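PDB 6IMV: endo-beta-1,2-glucanase from Talaromyces funiculosus, which hydrolyses internal beta-1,2-glucosidic linkages of beta-1,2-glucan, acting as a fungal endo-type glycoside hydrolase. Local coordinates for residues A117-L128 and F188-W198; G136-F144 and W157-N166. All coordinates share one frame; numbering follows the deposited sequence.

Contact 1 (A117-L128 and F188-W198); sequences ASIMDTKLQTYL and FIDLAKKWQTW. With NAG (2-acetamido-2-deoxy-beta-D-glucopyranose), chain F.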
loop_
_atom_site.group_PDB
_atom_site.type_symbol
_atom_site.label_atom_id
_atom_site.label_comp_id
_atom_site.label_asym_id
_atom_site.label_seq_id
_atom_site.Cartn_x
_atom_site.Cartn_y
_atom_site.Cartn_z
ATOM N N ALA A 117 -2.016 19.031 7.277
ATOM C CA ALA A 117 -1.106 19.520 8.323
ATOM C C ALA A 117 -1.724 19.283 9.707
ATOM O O ALA A 117 -1.070 18.801 10.623
ATOM C CB ALA A 117 -0.784 20.983 8.105
ATOM N N SER A 118 -3.004 19.612 9.839
ATOM C CA SER A 118 -3.711 19.490 11.109
ATOM C C SER A 118 -3.742 18.028 11.593
ATOM O O SER A 118 -3.450 17.751 12.773
ATOM C CB SER A 118 -5.083 20.048 10.990
ATOM O OG SER A 118 -5.827 19.749 12.141
ATOM N N ILE A 119 -4.098 17.100 10.701
ATOM C CA ILE A 119 -4.219 15.696 11.077
ATOM C C ILE A 119 -2.826 15.140 11.423
ATOM O O ILE A 119 -2.673 14.388 12.383
ATOM C CB ILE A 119 -4.938 14.871 9.988
ATOM C CG1 ILE A 119 -6.393 15.321 9.808
ATOM C CG2 ILE A 119 -4.860 13.387 10.312
ATOM C CD1 ILE A 119 -7.038 14.862 8.515
ATOM N N MET A 120 -1.806 15.524 10.650
ATOM C CA MET A 120 -0.449 15.008 10.863
ATOM C C MET A 120 0.130 15.532 12.188
ATOM O O MET A 120 0.930 14.850 12.824
ATOM C CB MET A 120 0.475 15.376 9.703
ATOM C CG MET A 120 0.264 14.508 8.476
ATOM S SD MET A 120 0.717 12.783 8.785
ATOM C CE MET A 120 2.505 12.858 8.663
ATOM N N ASP A 121 -0.310 16.723 12.609
ATOM C CA ASP A 121 0.076 17.289 13.892
ATOM C C ASP A 121 -0.546 16.460 15.019
ATOM O O ASP A 121 0.146 16.000 15.916
ATOM C CB ASP A 121 -0.317 18.764 13.975
ATOM C CG ASP A 121 0.218 19.443 15.228
ATOM O OD1 ASP A 121 0.057 18.870 16.299
ATOM O OD2 ASP A 121 0.817 20.520 15.113
ATOM N N THR A 122 -1.863 16.261 14.947
ATOM C CA THR A 122 -2.587 15.432 15.917
ATOM C C THR A 122 -1.975 14.026 15.957
ATOM O O THR A 122 -1.752 13.481 17.034
ATOM C CB THR A 122 -4.083 15.359 15.589
ATOM O OG1 THR A 122 -4.564 16.695 15.470
ATOM C CG2 THR A 122 -4.892 14.628 16.632
ATOM N N LYS A 123 -1.706 13.460 14.772
ATOM C CA LYS A 123 -1.180 12.089 14.638
ATOM C C LYS A 123 0.157 11.971 15.371
ATOM O O LYS A 123 0.341 11.024 16.131
ATOM C CB LYS A 123 -1.011 11.697 13.166
ATOM C CG LYS A 123 -0.378 10.331 12.918
ATOM C CD LYS A 123 -0.043 10.070 11.460
ATOM C CE LYS A 123 -1.258 9.959 10.558
ATOM N NZ LYS A 123 -2.189 8.897 10.996
ATOM N N LEU A 124 1.069 12.930 15.143
ATOM C CA LEU A 124 2.398 12.892 15.749
ATOM C C LEU A 124 2.273 12.872 17.279
ATOM O O LEU A 124 2.982 12.124 17.946
ATOM C CB LEU A 124 3.230 14.098 15.302
ATOM C CG LEU A 124 4.655 14.131 15.870
ATOM C CD1 LEU A 124 5.397 12.822 15.598
ATOM C CD2 LEU A 124 5.439 15.296 15.309
ATOM N N GLN A 125 1.383 13.714 17.817
ATOM C CA GLN A 125 1.141 13.767 19.265
ATOM C C GLN A 125 0.819 12.348 19.776
ATOM O O GLN A 125 1.379 11.904 20.772
ATOM C CB GLN A 125 0.037 14.773 19.602
ATOM C CG GLN A 125 0.441 16.216 19.342
ATOM C CD GLN A 125 -0.647 17.212 19.657
ATOM O OE1 GLN A 125 -1.270 17.176 20.711
ATOM N NE2 GLN A 125 -0.873 18.135 18.739
ATOM N N THR A 126 -0.054 11.631 19.053
ATOM C CA THR A 126 -0.481 10.283 19.415
ATOM C C THR A 126 0.692 9.293 19.342
ATOM O O THR A 126 0.861 8.458 20.255
ATOM C CB THR A 126 -1.645 9.825 18.534
ATOM O OG1 THR A 126 -2.667 10.829 18.620
ATOM C CG2 THR A 126 -2.177 8.469 18.941
ATOM N N TYR A 127 1.493 9.378 18.269
ATOM C CA TYR A 127 2.701 8.563 18.104
ATOM C C TYR A 127 3.609 8.725 19.331
ATOM O O TYR A 127 4.159 7.748 19.824
ATOM C CB TYR A 127 3.487 8.960 16.849
ATOM C CG TYR A 127 3.052 8.361 15.531
ATOM C CD1 TYR A 127 1.714 8.170 15.204
ATOM C CD2 TYR A 127 3.996 8.067 14.560
ATOM C CE1 TYR A 127 1.340 7.652 13.970
ATOM C CE2 TYR A 127 3.642 7.551 13.322
ATOM C CZ TYR A 127 2.308 7.346 13.024
ATOM O OH TYR A 127 1.980 6.843 11.801
ATOM N N LEU A 128 3.766 9.973 19.799
ATOM C CA LEU A 128 4.709 10.299 20.869
ATOM C C LEU A 128 4.183 9.808 22.232
ATOM O O LEU A 128 4.975 9.330 23.045
ATOM C CB LEU A 128 4.982 11.810 20.876
ATOM C CG LEU A 128 5.754 12.367 19.673
ATOM C CD1 LEU A 128 6.176 13.810 19.907
ATOM C CD2 LEU A 128 6.981 11.537 19.329
ATOM N N PHE A 188 4.258 24.616 8.423
ATOM C CA PHE A 188 4.422 23.305 7.779
ATOM C C PHE A 188 5.861 22.809 7.977
ATOM O O PHE A 188 6.073 21.621 8.226
ATOM C CB PHE A 188 4.042 23.334 6.294
ATOM C CG PHE A 188 2.590 23.604 5.975
ATOM C CD1 PHE A 188 1.615 23.641 6.963
ATOM C CD2 PHE A 188 2.195 23.806 4.660
ATOM C CE1 PHE A 188 0.284 23.881 6.642
ATOM C CE2 PHE A 188 0.864 24.047 4.343
ATOM C CZ PHE A 188 -0.090 24.078 5.332
ATOM N N ILE A 189 6.839 23.719 7.899
ATOM C CA ILE A 189 8.251 23.367 8.116
ATOM C C ILE A 189 8.456 22.895 9.562
ATOM O O ILE A 189 9.157 21.912 9.795
ATOM C CB ILE A 189 9.191 24.535 7.744
ATOM C CG1 ILE A 189 9.298 24.691 6.226
ATOM C CG2 ILE A 189 10.568 24.350 8.375
ATOM C CD1 ILE A 189 9.776 26.053 5.772
ATOM N N ASP A 190 7.872 23.618 10.523
ATOM C CA ASP A 190 7.949 23.265 11.950
ATOM C C ASP A 190 7.346 21.875 12.193
ATOM O O ASP A 190 7.925 21.074 12.920
ATOM C CB ASP A 190 7.225 24.289 12.829
ATOM C CG ASP A 190 7.928 25.634 12.909
ATOM O OD1 ASP A 190 9.110 25.718 12.502
ATOM O OD2 ASP A 190 7.285 26.592 13.382
ATOM N N LEU A 191 6.163 21.617 11.613
ATOM C CA LEU A 191 5.525 20.296 11.674
ATOM C C LEU A 191 6.485 19.234 11.124
ATOM O O LEU A 191 6.660 18.186 11.741
ATOM C CB LEU A 191 4.209 20.311 10.887
ATOM C CG LEU A 191 3.455 18.980 10.814
ATOM C CD1 LEU A 191 3.130 18.445 12.210
ATOM C CD2 LEU A 191 2.177 19.123 9.987
ATOM N N ALA A 192 7.113 19.537 9.980
ATOM C CA ALA A 192 8.019 18.622 9.284
ATOM C C ALA A 192 9.201 18.253 10.183
ATOM O O ALA A 192 9.625 17.101 10.201
ATOM C CB ALA A 192 8.503 19.242 7.995
ATOM N N LYS A 193 9.739 19.241 10.905
ATOM C CA LYS A 193 10.932 19.047 11.740
ATOM C C LYS A 193 10.597 18.164 12.948
ATOM O O LYS A 193 11.432 17.384 13.383
ATOM C CB LYS A 193 11.529 20.396 12.154
ATOM C CG LYS A 193 12.337 21.068 11.052
ATOM C CD LYS A 193 12.677 22.511 11.349
ATOM C CE LYS A 193 13.540 23.133 10.271
ATOM N NZ LYS A 193 14.159 24.400 10.729
ATOM N N LYS A 194 9.370 18.272 13.467
ATOM C CA LYS A 194 8.911 17.394 14.550
ATOM C C LYS A 194 8.794 15.951 14.037
ATOM O O LYS A 194 9.173 15.018 14.729
ATOM C CB LYS A 194 7.581 17.897 15.114
ATOM C CG LYS A 194 7.625 19.275 15.758
ATOM C CD LYS A 194 6.245 19.787 16.100
ATOM C CE LYS A 194 6.246 21.233 16.533
ATOM N NZ LYS A 194 4.903 21.625 17.014
ATOM N N TRP A 195 8.290 15.784 12.805
ATOM C CA TRP A 195 8.221 14.473 12.164
ATOM C C TRP A 195 9.631 13.940 11.889
ATOM O O TRP A 195 9.860 12.728 12.029
ATOM C CB TRP A 195 7.346 14.488 10.904
ATOM C CG TRP A 195 5.901 14.241 11.220
ATOM C CD1 TRP A 195 4.908 15.173 11.287
ATOM C CD2 TRP A 195 5.298 12.992 11.602
ATOM N NE1 TRP A 195 3.729 14.592 11.662
ATOM C CE2 TRP A 195 3.932 13.253 11.858
ATOM C CE3 TRP A 195 5.769 11.684 11.757
ATOM C CZ2 TRP A 195 3.038 12.253 12.247
ATOM C CZ3 TRP A 195 4.882 10.694 12.136
ATOM C CH2 TRP A 195 3.536 10.976 12.376
ATOM N N GLN A 196 10.565 14.831 11.533
ATOM C CA GLN A 196 11.960 14.446 11.286
ATOM C C GLN A 196 12.550 13.845 12.578
ATOM O O GLN A 196 13.235 12.819 12.540
ATOM C CB GLN A 196 12.768 15.635 10.745
ATOM C CG GLN A 196 14.240 15.323 10.461
ATOM C CD GLN A 196 14.495 14.650 9.129
ATOM O OE1 GLN A 196 14.063 15.115 8.070
ATOM N NE2 GLN A 196 15.242 13.551 9.163
ATOM N N THR A 197 12.244 14.470 13.722
ATOM C CA THR A 197 12.691 13.987 15.038
ATOM C C THR A 197 12.158 12.572 15.296
ATOM O O THR A 197 12.908 11.698 15.754
ATOM C CB THR A 197 12.281 14.968 16.139
ATOM O OG1 THR A 197 12.940 16.187 15.806
ATOM C CG2 THR A 197 12.679 14.527 17.532
ATOM N N TRP A 198 10.859 12.354 15.039
ATOM C CA TRP A 198 10.257 11.032 15.222
ATOM C C TRP A 198 10.986 10.020 14.323
ATOM O O TRP A 198 11.421 8.972 14.772
ATOM C CB TRP A 198 8.737 11.048 14.952
ATOM C CG TRP A 198 8.144 9.674 14.995
ATOM C CD1 TRP A 198 7.705 9.001 16.098
ATOM C CD2 TRP A 198 8.005 8.763 13.889
ATOM N NE1 TRP A 198 7.318 7.734 15.757
ATOM C CE2 TRP A 198 7.477 7.564 14.410
ATOM C CE3 TRP A 198 8.282 8.837 12.515
ATOM C CZ2 TRP A 198 7.206 6.461 13.602
ATOM C CZ3 TRP A 198 8.010 7.745 11.719
ATOM C CH2 TRP A 198 7.488 6.573 12.261
HETATM C C1 NAG F . 10.649 7.758 22.693
HETATM C C2 NAG F . 11.279 9.102 22.407
HETATM C C3 NAG F . 12.733 9.083 22.853
HETATM C C4 NAG F . 12.853 8.660 24.310
HETATM C C5 NAG F . 12.122 7.345 24.478
HETATM C C6 NAG F . 12.163 6.794 25.901
HETATM C C7 NAG F . 10.730 10.470 20.455
HETATM C C8 NAG F . 10.745 10.506 18.956
HETATM N N2 NAG F . 11.187 9.360 20.994
HETATM O O3 NAG F . 13.283 10.372 22.649
HETATM O O4 NAG F . 14.232 8.487 24.668
HETATM O O5 NAG F . 10.770 7.552 24.088
HETATM O O6 NAG F . 11.044 7.348 26.602
HETATM O O7 NAG F . 10.341 11.415 21.105
HETATM O O HOH W 1 6.342 6.454 18.267
#

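Contact 2 (G136-F144 and W157-N166); sequences GFGGFLPWF and WNNRVPGLDN. With BGC (beta-D-glucopyranose), chain D.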
loop_
_atom_site.group_PDB
_atom_site.type_symbol
_atom_site.label_atom_id
_atom_site.label_comp_id
_atom_site.label_asym_id
_atom_site.label_seq_id
_atom_site.Cartn_x
_atom_site.Cartn_y
_atom_site.Cartn_z
ATOM N N GLY A 136 9.505 0.246 24.568
ATOM C CA GLY A 136 10.124 -0.992 24.074
ATOM C C GLY A 136 10.011 -1.175 22.563
ATOM O O GLY A 136 10.791 -1.932 21.966
ATOM N N PHE A 137 9.042 -0.500 21.932
ATOM C CA PHE A 137 8.852 -0.567 20.474
ATOM C C PHE A 137 9.909 0.264 19.737
ATOM O O PHE A 137 9.990 0.186 18.519
ATOM C CB PHE A 137 7.436 -0.131 20.089
ATOM C CG PHE A 137 6.403 -1.187 20.371
ATOM C CD1 PHE A 137 6.347 -2.340 19.602
ATOM C CD2 PHE A 137 5.547 -1.074 21.455
ATOM C CE1 PHE A 137 5.421 -3.333 19.876
ATOM C CE2 PHE A 137 4.632 -2.076 21.738
ATOM C CZ PHE A 137 4.566 -3.199 20.946
ATOM N N GLY A 138 10.681 1.073 20.477
ATOM C CA GLY A 138 11.792 1.864 19.915
ATOM C C GLY A 138 11.346 2.848 18.839
ATOM O O GLY A 138 12.122 3.155 17.951
ATOM N N GLY A 139 10.097 3.327 18.923
ATOM C CA GLY A 139 9.554 4.353 18.027
ATOM C C GLY A 139 8.829 3.784 16.811
ATOM O O GLY A 139 8.309 4.544 15.983
ATOM N N PHE A 140 8.780 2.453 16.713
ATOM C CA PHE A 140 8.044 1.729 15.698
ATOM C C PHE A 140 6.639 1.429 16.221
ATOM O O PHE A 140 6.381 1.562 17.424
ATOM C CB PHE A 140 8.775 0.429 15.350
ATOM C CG PHE A 140 10.151 0.636 14.775
ATOM C CD1 PHE A 140 10.314 0.983 13.442
ATOM C CD2 PHE A 140 11.286 0.490 15.559
ATOM C CE1 PHE A 140 11.577 1.162 12.904
ATOM C CE2 PHE A 140 12.548 0.673 15.019
ATOM C CZ PHE A 140 12.693 1.007 13.692
ATOM N N LEU A 141 5.748 1.021 15.314
ATOM C CA LEU A 141 4.363 0.730 15.667
ATOM C C LEU A 141 4.055 -0.743 15.416
ATOM O O LEU A 141 4.317 -1.269 14.332
ATOM C CB LEU A 141 3.417 1.599 14.834
ATOM C CG LEU A 141 3.554 3.111 15.001
ATOM C CD1 LEU A 141 2.586 3.824 14.070
ATOM C CD2 LEU A 141 3.326 3.536 16.444
ATOM N N PRO A 142 3.413 -1.429 16.385
ATOM C CA PRO A 142 2.826 -2.743 16.155
ATOM C C PRO A 142 1.476 -2.535 15.455
ATOM O O PRO A 142 1.133 -1.411 15.156
ATOM C CB PRO A 142 2.627 -3.252 17.584
ATOM C CG PRO A 142 2.229 -2.008 18.332
ATOM C CD PRO A 142 3.088 -0.916 17.725
ATOM N N TRP A 143 0.723 -3.606 15.225
ATOM C CA TRP A 143 -0.724 -3.463 15.010
ATOM C C TRP A 143 -1.328 -2.893 16.298
ATOM O O TRP A 143 -0.977 -3.336 17.391
ATOM C CB TRP A 143 -1.367 -4.797 14.625
ATOM C CG TRP A 143 -1.066 -5.228 13.226
ATOM C CD1 TRP A 143 0.123 -5.691 12.746
ATOM C CD2 TRP A 143 -1.981 -5.252 12.114
ATOM N NE1 TRP A 143 0.011 -6.002 11.419
ATOM C CE2 TRP A 143 -1.265 -5.737 11.001
ATOM C CE3 TRP A 143 -3.331 -4.916 11.952
ATOM C CZ2 TRP A 143 -1.849 -5.876 9.743
ATOM C CZ3 TRP A 143 -3.909 -5.057 10.708
ATOM C CH2 TRP A 143 -3.174 -5.532 9.620
ATOM N N PHE A 144 -2.192 -1.891 16.158
ATOM C CA PHE A 144 -2.658 -1.090 17.286
ATOM C C PHE A 144 -4.174 -0.888 17.210
ATOM O O PHE A 144 -4.773 -0.957 16.141
ATOM C CB PHE A 144 -1.955 0.272 17.322
ATOM C CG PHE A 144 -2.001 1.052 16.032
ATOM C CD1 PHE A 144 -3.132 1.772 15.669
ATOM C CD2 PHE A 144 -0.904 1.082 15.187
ATOM C CE1 PHE A 144 -3.167 2.483 14.478
ATOM C CE2 PHE A 144 -0.932 1.810 14.006
ATOM C CZ PHE A 144 -2.065 2.510 13.652
ATOM N N TRP A 157 -0.574 -8.361 19.340
ATOM C CA TRP A 157 0.643 -7.653 18.971
ATOM C C TRP A 157 1.315 -6.979 20.173
ATOM O O TRP A 157 2.287 -6.259 20.002
ATOM C CB TRP A 157 0.348 -6.696 17.816
ATOM C CG TRP A 157 0.230 -7.451 16.527
ATOM C CD1 TRP A 157 -0.893 -8.042 16.025
ATOM C CD2 TRP A 157 1.295 -7.777 15.617
ATOM N NE1 TRP A 157 -0.609 -8.684 14.849
ATOM C CE2 TRP A 157 0.727 -8.540 14.572
ATOM C CE3 TRP A 157 2.665 -7.500 15.578
ATOM C CZ2 TRP A 157 1.484 -9.021 13.504
ATOM C CZ3 TRP A 157 3.411 -7.962 14.516
ATOM C CH2 TRP A 157 2.827 -8.719 13.495
ATOM N N ASN A 158 0.870 -7.297 21.393
ATOM C CA ASN A 158 1.671 -6.991 22.575
ATOM C C ASN A 158 3.052 -7.615 22.384
ATOM O O ASN A 158 3.148 -8.757 22.008
ATOM C CB ASN A 158 1.017 -7.480 23.866
ATOM C CG ASN A 158 -0.199 -6.658 24.221
ATOM O OD1 ASN A 158 -0.075 -5.477 24.539
ATOM N ND2 ASN A 158 -1.377 -7.254 24.121
ATOM N N ASN A 159 4.106 -6.821 22.591
ATOM C CA ASN A 159 5.496 -7.301 22.589
ATOM C C ASN A 159 5.910 -7.908 21.237
ATOM O O ASN A 159 6.811 -8.739 21.171
ATOM C CB ASN A 159 5.711 -8.306 23.724
ATOM C CG ASN A 159 5.453 -7.680 25.072
ATOM O OD1 ASN A 159 5.898 -6.563 25.335
ATOM N ND2 ASN A 159 4.692 -8.367 25.901
ATOM N N ARG A 160 5.273 -7.472 20.148
ATOM C CA ARG A 160 5.596 -7.959 18.805
ATOM C C ARG A 160 5.542 -6.764 17.857
ATOM O O ARG A 160 4.595 -5.964 17.966
ATOM C CB ARG A 160 4.598 -9.025 18.334
ATOM C CG ARG A 160 4.595 -10.311 19.147
ATOM C CD ARG A 160 3.456 -11.239 18.769
ATOM N NE ARG A 160 3.654 -11.824 17.447
ATOM C CZ ARG A 160 2.862 -11.647 16.388
ATOM N NH1 ARG A 160 1.706 -11.021 16.506
ATOM N NH2 ARG A 160 3.238 -12.109 15.209
ATOM N N VAL A 161 6.533 -6.650 16.944
ATOM C CA VAL A 161 6.569 -5.529 16.022
ATOM C C VAL A 161 7.028 -6.007 14.642
ATOM O O VAL A 161 8.012 -6.739 14.525
ATOM C CB VAL A 161 7.418 -4.365 16.575
ATOM C CG1 VAL A 161 8.887 -4.739 16.743
ATOM C CG2 VAL A 161 7.278 -3.113 15.719
ATOM N N PRO A 162 6.297 -5.637 13.561
ATOM C CA PRO A 162 6.617 -6.076 12.206
ATOM C C PRO A 162 7.466 -5.045 11.451
ATOM O O PRO A 162 7.127 -3.834 11.437
ATOM C CB PRO A 162 5.212 -6.172 11.600
ATOM C CG PRO A 162 4.488 -4.972 12.185
ATOM C CD PRO A 162 5.075 -4.809 13.579
ATOM N N GLY A 163 8.558 -5.517 10.847
ATOM C CA GLY A 163 9.451 -4.670 10.082
ATOM C C GLY A 163 8.789 -4.131 8.816
ATOM O O GLY A 163 8.979 -2.969 8.460
ATOM N N LEU A 164 8.004 -4.979 8.139
ATOM C CA LEU A 164 7.469 -4.639 6.816
ATOM C C LEU A 164 6.619 -3.362 6.894
ATOM O O LEU A 164 6.849 -2.406 6.154
ATOM C CB LEU A 164 6.664 -5.819 6.278
ATOM C CG LEU A 164 6.165 -5.686 4.838
ATOM C CD1 LEU A 164 6.165 -7.047 4.155
ATOM C CD2 LEU A 164 4.774 -5.065 4.790
ATOM N N ASP A 165 5.624 -3.368 7.782
ATOM C CA ASP A 165 4.670 -2.272 7.879
ATOM C C ASP A 165 5.411 -0.974 8.214
ATOM O O ASP A 165 5.053 0.091 7.726
ATOM C CB ASP A 165 3.600 -2.548 8.935
ATOM C CG ASP A 165 2.901 -3.875 8.751
ATOM O OD1 ASP A 165 3.564 -4.900 8.963
ATOM O OD2 ASP A 165 1.712 -3.867 8.396
ATOM N N ASN A 166 6.426 -1.083 9.080
ATOM C CA ASN A 166 7.181 0.074 9.545
ATOM C C ASN A 166 8.046 0.627 8.404
ATOM O O ASN A 166 8.179 1.848 8.262
ATOM C CB ASN A 166 7.958 -0.250 10.828
ATOM C CG ASN A 166 7.045 -0.177 12.039
ATOM O OD1 ASN A 166 6.711 0.912 12.497
ATOM N ND2 ASN A 166 6.580 -1.324 12.521
HETATM C C2 BGC D . 1.659 -8.177 6.313
HETATM C C3 BGC D . 1.824 -7.191 7.464
HETATM C C4 BGC D . 2.027 -7.944 8.774
HETATM C C5 BGC D . 3.224 -8.879 8.613
HETATM C C6 BGC D . 3.549 -9.730 9.821
HETATM C C1 BGC D . 2.835 -9.138 6.287
HETATM O O2 BGC D . 1.665 -7.487 5.071
HETATM O O3 BGC D . 0.687 -6.344 7.587
HETATM O O4 BGC D . 2.273 -7.014 9.817
HETATM O O5 BGC D . 2.995 -9.781 7.539
HETATM O O6 BGC D . 2.430 -10.526 10.136
#

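Contact 1 (A117-L128 and F188-W198)
Met-120 O is gripped from opposite faces of its carbonyl plane: Leu-124 N makes the ordinary helical bond to it from four residues on, and Trp-195 NE1 reaches it at 3.0 Å from the neighbouring helix. The second bond is bent, 140° at the hydrogen, yet it gives the buried indole N-H a partner and fixes the ring's rotation. Trp-195 is a knob in a hole made by Met-120, Lys-123, Leu-124 and Tyr-127. Leu-124 CD1 sits over the six-membered ring, 3.8 Å from its centroid, while Met-120, its chain folded back, lays CE over the opposite face. The two helices run broadly parallel, crossing at 30° with axes 10.5 Å apart, consistent with side-by-side helices of one layer of an (alpha/alpha)6 barrel. Tyr-127 joins two T-shaped pairs: its face receives the six-membered edge of Trp-195 (planes at 79°), and its own edge, at CD2, points onto the face of Trp-198. Its hydroxyl bonds to Glu-83, which also pairs with Lys-123. Trp-198 NE1 and Tyr-127 O share a water. At the other end small Ala-117 lets Phe-188 come close, CB to CE1 3.4 Å, beside Leu-191, whose CD2 lies against the backbone of Ala-117.

Contact 2 (G136-F144 and W157-N166)
Asn-166 turns its amide toward the backbone of Leu-141 and pairs with it both ways. OD1 accepts from Leu-141 N at 3.0 Å in a nearly straight bond, and ND2 donates to Leu-141 O at 2.9 Å. The second ND2 hydrogen goes to Pro-162 O, 2.8 Å away, so three bonds fix the rotation of the amide and leave little doubt which end is oxygen. The Phe-140 ring stands almost upright to this amide, its edge toward OD1. An alanine in place of Asn-166 would probably leave Leu-141 N and O without their side-chain mates and Pro-162 O without its ND2 donor, and open a gap beside Phe-140.

The five-membered rings of Trp-143 and Trp-157 meet obliquely, their planes 32° apart. The backbone puts Trp-143 CB over the five-membered ring of Trp-157, 3.7 Å from its centroid. With CG anti to the carbonyl carbon (chi1 -74°), the Trp-143 indole then swings so that CD1 comes within 3.4 Å of Trp-157 CE2. On the opposite face of Trp-157 lies Arg-160 NH1, whose guanidinium also forms a salt bridge with Glu-240. Beyond this overlap the edge of the Trp-143 indole meets a bound glucose unit, probably part of the sophorose, where NE1 donates to O4 at 3.0 Å. Asp-165 accepts from the same O4 through OD1 and from O3 through OD2, so the pair grips the sugar jointly. Phe-137 points its edge at Arg-160 O and Val-161 CB; its flat, apolar ring suits this buried corner.

Val-161 belongs to strand 160-162, which pairs with strand 220-223, and Pro-162 stands at the N-cap position of helix 163-182. Phe-140 packs on helix 186-210, while Trp-143 and Asn-166 touch the start of helix 80-94.

Several helices and strands after the N terminus, the chain reaches helix 112-133, which supplies residues 117-128 of contact 1, and then enters the loop 136-144. Contact 2 closes early, when the chain returns after a short excursion through strands 144-145 and 152-153 to strand 160-162 and the start of helix 163-182. That helix is followed by helix 186-210, whose residues 188-198 come back to helix 112-133 and close the longer loop of contact 1, so contact 2 lies wholly within it. The two adjoin: Trp-198 CZ2 packs 3.2 Å from Gly-139 O, and Tyr-127 touches Leu-141. Contact 1 thus ties helix to helix, contact 2 a loop to a strand and a helix start beside the bound glucose.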